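Local structure of L-Ala-D/L-Glu Epimerase (Escherichia coli, 1JPD) at residues D100-R105 with A111-I116; Q206-P209 with A215-N218. The protein is a member of the enolase superfamily, pairing an N-terminal domain of the mandelate racemase/muconate lactonizing enzyme type with a TIM-barrel-like C-terminal domain. All blocks are in the same frame, centred on the assembly; numbering follows the deposited sequence.

Contact 1: residues D100-R105 with A111-I116; sequences DLAARR and ADLIGI
Leu113 is turned onto Ala102 and Ala103 by an extended side chain: CG lies anti to the backbone N (chi1 -178°), and chi2 of 60° puts CD2 at the far end of the chain and CD1 off to one flank. CD2 therefore does most of the touching. It ends over Ala103, 3.6 Å from that residue's CB and equally near its CA, so the methyl rests on the helix backbone as much as on a side chain. Leu113 CD2 comes nearest Ala102 at its carbonyl C (3.8 Å), with CB at 4.1 Å, while Leu113 CD1 passes the carbonyl O of Ala102 at 4.1 Å. The CA atoms of Ala103 and Leu113 are 5.9 Å apart; the small side chains of Ala102 and Ala103 probably let the backbones come this close. Side-chain contacts are apolar and the interface small.

Away from Leu113, the same helix carries a salt bridge one turn long: Arg104 NE meets Asp100 OD1 at 3.3 Å, a weak bond in which the carboxylate carbon lies in the guanidinium plane, at its edge. Just after Leu113 the short helix stops in a Schellman motif. Gly115, with positive phi, is the C-prime residue, and Ile116 N turns back to Ala111 O at 3.0 Å.

Trp99, on helix 89-104, also touches Leu113, so the leucine meets that helix at more than one point. Behind the contact, Leu101 and Arg104 lean on Ile42 of strand 42-48, and Thr45 N bonds Asp100 OD1; helix 89-104 thus lies between the antiparallel three-stranded sheet and the short helix 110-114.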
loop_
_atom_site.group_PDB
_atom_site.type_symbol
_atom_site.label_atom_id
_atom_site.label_comp_id
_atom_site.label_asym_id
_atom_site.label_seq_id
_atom_site.Cartn_x
_atom_site.Cartn_y
_atom_site.Cartn_z
ATOM N N ASP A 100 2.370 -6.412 -16.937
ATOM C CA ASP A 100 1.591 -7.627 -17.113
ATOM C C ASP A 100 1.787 -8.127 -18.535
ATOM O O ASP A 100 1.984 -9.318 -18.761
ATOM C CB ASP A 100 0.113 -7.339 -16.873
ATOM C CG ASP A 100 -0.687 -8.592 -16.619
ATOM O OD1 ASP A 100 -1.860 -8.637 -17.045
ATOM O OD2 ASP A 100 -0.146 -9.522 -15.982
ATOM N N LEU A 101 1.732 -7.197 -19.485
ATOM C CA LEU A 101 1.905 -7.501 -20.896
ATOM C C LEU A 101 3.323 -7.978 -21.193
ATOM O O LEU A 101 3.523 -8.912 -21.965
ATOM C CB LEU A 101 1.615 -6.261 -21.733
ATOM C CG LEU A 101 1.818 -6.399 -23.244
ATOM C CD1 LEU A 101 0.789 -7.362 -23.832
ATOM C CD2 LEU A 101 1.694 -5.024 -23.879
ATOM N N ALA A 102 4.310 -7.334 -20.583
ATOM C CA ALA A 102 5.697 -7.716 -20.809
ATOM C C ALA A 102 6.023 -9.102 -20.237
ATOM O O ALA A 102 6.957 -9.766 -20.692
ATOM C CB ALA A 102 6.632 -6.662 -20.211
ATOM N N ALA A 103 5.256 -9.548 -19.248
ATOM C CA ALA A 103 5.504 -10.852 -18.649
ATOM C C ALA A 103 4.771 -11.953 -19.397
ATOM O O ALA A 103 5.301 -13.047 -19.569
ATOM C CB ALA A 103 5.085 -10.851 -17.190
ATOM N N ARG A 104 3.549 -11.669 -19.832
ATOM C CA ARG A 104 2.771 -12.655 -20.565
ATOM C C ARG A 104 3.391 -12.895 -21.933
ATOM O O ARG A 104 3.314 -14.001 -22.466
ATOM C CB ARG A 104 1.325 -12.191 -20.724
ATOM C CG ARG A 104 0.495 -12.313 -19.465
ATOM C CD ARG A 104 -0.768 -11.475 -19.570
ATOM N NE ARG A 104 -1.638 -11.648 -18.414
ATOM C CZ ARG A 104 -2.302 -12.766 -18.150
ATOM N NH1 ARG A 104 -2.196 -13.802 -18.965
ATOM N NH2 ARG A 104 -3.066 -12.852 -17.072
ATOM N N ARG A 105 4.006 -11.858 -22.498
ATOM C CA ARG A 105 4.647 -11.977 -23.802
ATOM C C ARG A 105 5.941 -12.775 -23.707
ATOM O O ARG A 105 6.683 -12.886 -24.679
ATOM C CB ARG A 105 4.938 -10.598 -24.397
ATOM C CG ARG A 105 3.726 -9.940 -25.014
ATOM C CD ARG A 105 4.016 -8.522 -25.501
ATOM N NE ARG A 105 4.841 -8.478 -26.705
ATOM C CZ ARG A 105 6.164 -8.599 -26.718
ATOM N NH1 ARG A 105 6.833 -8.772 -25.585
ATOM N NH2 ARG A 105 6.818 -8.538 -27.870
ATOM N N ALA A 111 6.806 -12.159 -11.165
ATOM C CA ALA A 111 7.931 -12.422 -10.281
ATOM C C ALA A 111 9.166 -12.904 -11.044
ATOM O O ALA A 111 10.275 -12.419 -10.808
ATOM C CB ALA A 111 7.534 -13.443 -9.219
ATOM N N ASP A 112 8.981 -13.849 -11.961
ATOM C CA ASP A 112 10.108 -14.371 -12.721
ATOM C C ASP A 112 10.673 -13.358 -13.708
ATOM O O ASP A 112 11.882 -13.316 -13.944
ATOM C CB ASP A 112 9.711 -15.658 -13.450
ATOM C CG ASP A 112 9.473 -16.814 -12.492
ATOM O OD1 ASP A 112 10.314 -17.015 -11.589
ATOM O OD2 ASP A 112 8.453 -17.524 -12.646
ATOM N N LEU A 113 9.804 -12.541 -14.286
ATOM C CA LEU A 113 10.264 -11.531 -15.227
ATOM C C LEU A 113 11.260 -10.641 -14.487
ATOM O O LEU A 113 12.354 -10.372 -14.983
ATOM C CB LEU A 113 9.084 -10.698 -15.736
ATOM C CG LEU A 113 9.384 -9.609 -16.767
ATOM C CD1 LEU A 113 9.995 -10.233 -18.007
ATOM C CD2 LEU A 113 8.103 -8.875 -17.122
ATOM N N ILE A 114 10.878 -10.197 -13.293
ATOM C CA ILE A 114 11.746 -9.347 -12.484
ATOM C C ILE A 114 12.941 -10.178 -12.050
ATOM O O ILE A 114 14.076 -9.701 -12.044
ATOM C CB ILE A 114 11.044 -8.849 -11.203
ATOM C CG1 ILE A 114 9.719 -8.173 -11.551
ATOM C CG2 ILE A 114 11.965 -7.887 -10.453
ATOM C CD1 ILE A 114 9.879 -6.900 -12.291
ATOM N N GLY A 115 12.669 -11.425 -11.677
ATOM C CA GLY A 115 13.723 -12.311 -11.236
ATOM C C GLY A 115 13.845 -12.393 -9.726
ATOM O O GLY A 115 14.940 -12.613 -9.199
ATOM N N ILE A 116 12.733 -12.204 -9.023
ATOM C CA ILE A 116 12.740 -12.286 -7.562
ATOM C C ILE A 116 11.931 -13.508 -7.142
ATOM O O ILE A 116 11.109 -14.008 -7.910
ATOM C CB ILE A 116 12.140 -11.005 -6.907
ATOM C CG1 ILE A 116 10.709 -10.776 -7.383
ATOM C CG2 ILE A 116 12.986 -9.796 -7.251
ATOM C CD1 ILE A 116 9.697 -11.665 -6.712
#

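Contact 2: residues Q206-P209 with A215-N218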
loop_
_atom_site.group_PDB
_atom_site.type_symbol
_atom_site.label_atom_id
_atom_site.label_comp_id
_atom_site.label_asym_id
_atom_site.label_seq_id
_atom_site.Cartn_x
_atom_site.Cartn_y
_atom_site.Cartn_z
ATOM N N GLN A 206 2.624 7.355 10.385
ATOM C CA GLN A 206 2.105 8.704 10.125
ATOM C C GLN A 206 1.221 9.307 11.214
ATOM O O GLN A 206 0.031 9.526 11.003
ATOM C CB GLN A 206 1.323 8.700 8.806
ATOM C CG GLN A 206 0.880 10.070 8.292
ATOM C CD GLN A 206 1.934 10.757 7.434
ATOM O OE1 GLN A 206 2.676 10.104 6.691
ATOM N NE2 GLN A 206 1.990 12.082 7.515
ATOM N N PRO A 207 1.796 9.607 12.385
ATOM C CA PRO A 207 1.023 10.191 13.479
ATOM C C PRO A 207 0.583 11.627 13.217
ATOM O O PRO A 207 -0.452 12.069 13.727
ATOM C CB PRO A 207 1.982 10.096 14.656
ATOM C CG PRO A 207 3.297 10.303 14.002
ATOM C CD PRO A 207 3.192 9.398 12.796
ATOM N N LEU A 208 1.362 12.360 12.428
ATOM C CA LEU A 208 1.019 13.753 12.135
ATOM C C LEU A 208 0.617 13.992 10.678
ATOM O O LEU A 208 0.969 13.217 9.790
ATOM C CB LEU A 208 2.196 14.675 12.489
ATOM C CG LEU A 208 2.743 14.620 13.919
ATOM C CD1 LEU A 208 3.867 15.637 14.059
ATOM C CD2 LEU A 208 1.644 14.910 14.917
ATOM N N PRO A 209 -0.138 15.071 10.419
ATOM C CA PRO A 209 -0.583 15.406 9.064
ATOM C C PRO A 209 0.614 15.581 8.134
ATOM O O PRO A 209 1.623 16.155 8.532
ATOM C CB PRO A 209 -1.343 16.712 9.272
ATOM C CG PRO A 209 -1.925 16.544 10.642
ATOM C CD PRO A 209 -0.755 15.978 11.407
ATOM N N ALA A 215 7.403 18.520 13.793
ATOM C CA ALA A 215 7.677 18.105 15.166
ATOM C C ALA A 215 8.393 16.757 15.262
ATOM O O ALA A 215 8.946 16.434 16.312
ATOM C CB ALA A 215 6.382 18.069 15.989
ATOM N N LEU A 216 8.390 15.972 14.184
ATOM C CA LEU A 216 9.059 14.674 14.202
ATOM C C LEU A 216 10.588 14.775 14.239
ATOM O O LEU A 216 11.277 13.762 14.357
ATOM C CB LEU A 216 8.647 13.832 12.994
ATOM C CG LEU A 216 7.240 13.243 13.042
ATOM C CD1 LEU A 216 6.973 12.440 11.783
ATOM C CD2 LEU A 216 7.102 12.368 14.273
ATOM N N GLU A 217 11.119 15.989 14.132
ATOM C CA GLU A 217 12.567 16.187 14.163
ATOM C C GLU A 217 13.030 16.681 15.527
ATOM O O GLU A 217 14.231 16.759 15.794
ATOM C CB GLU A 217 12.989 17.209 13.108
ATOM C CG GLU A 217 12.806 16.746 11.688
ATOM C CD GLU A 217 13.250 17.782 10.684
ATOM O OE1 GLU A 217 12.841 18.954 10.834
ATOM O OE2 GLU A 217 13.997 17.420 9.745
ATOM N N ASN A 218 12.063 16.999 16.382
ATOM C CA ASN A 218 12.328 17.526 17.711
ATOM C C ASN A 218 12.505 16.513 18.837
ATOM O O ASN A 218 12.458 16.887 20.007
ATOM C CB ASN A 218 11.214 18.498 18.106
ATOM C CG ASN A 218 10.964 19.560 17.052
ATOM O OD1 ASN A 218 11.885 19.988 16.351
ATOM N ND2 ASN A 218 9.714 20.008 16.948
#
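Leu208 reaches across to Ala215 and Leu216 with a single methyl, CD1, which stands 4.0 Å from Ala215 CB and 4.3 Å from Leu216 CG. Its chi2 of -178° stretches CD1 out as the end of the side chain, so the methyl meets Ala215 and the branch point of Leu216 together. Leu216 answers with its own branch: CD2 lies 4.3 Å from CG of the Pro207 ring. The proline and the two leucines thus make a small apolar cluster at van der Waals distance, closed at one end by the alanine methyl.

One step out, the main chain that presents these groups is held in shape. Within 206-209, the Gln206 amide curls back to the chain two residues on, and NE2 donates to Leu208 O at 2.7 Å, close to straight out from the carbonyl (165° at the oxygen), although the acceptor is 20° out of the Gln206 amide plane. The same amide receives Asp228 N at OE1 and bonds Ser230 OG through NE2, which should fix its rotation. Within 215-218, Asn218 N bonds Ala215 O at 3.2 Å in a 3-10 turn.

Further out, Leu189 of helix 189-198 packs on Pro207, Leu208 and Leu216, and Ile225 of strand 225-227 touches Pro207 and Leu216. Both segments belong to the connection between the parallel neighbours 203-205 and 225-227, a connection that holds a short 3-10 turn. It is a loop leaving the C-terminal end of a barrel strand, the end at which TIM-barrel enzymes characteristically build their active sites.

Contact 1 closes before contact 2 opens along the chain, and the two lie on opposite sides of the molecule's centre, with centres 39 Å apart and nearest atoms about 26 Å apart. They share no helix, strand or sheet. Residues 100-105 and 111-116 join two successive helices near the end of the N-terminal family region, beside its antiparallel sheet; residues 206-209 and 215-218 fold up one loop of the parallel barrel in the C-terminal region. Each is a local contact, with five residues between its segments. In the two-domain architecture of the enolase superfamily, each therefore shapes its own part of the chain independently of the other.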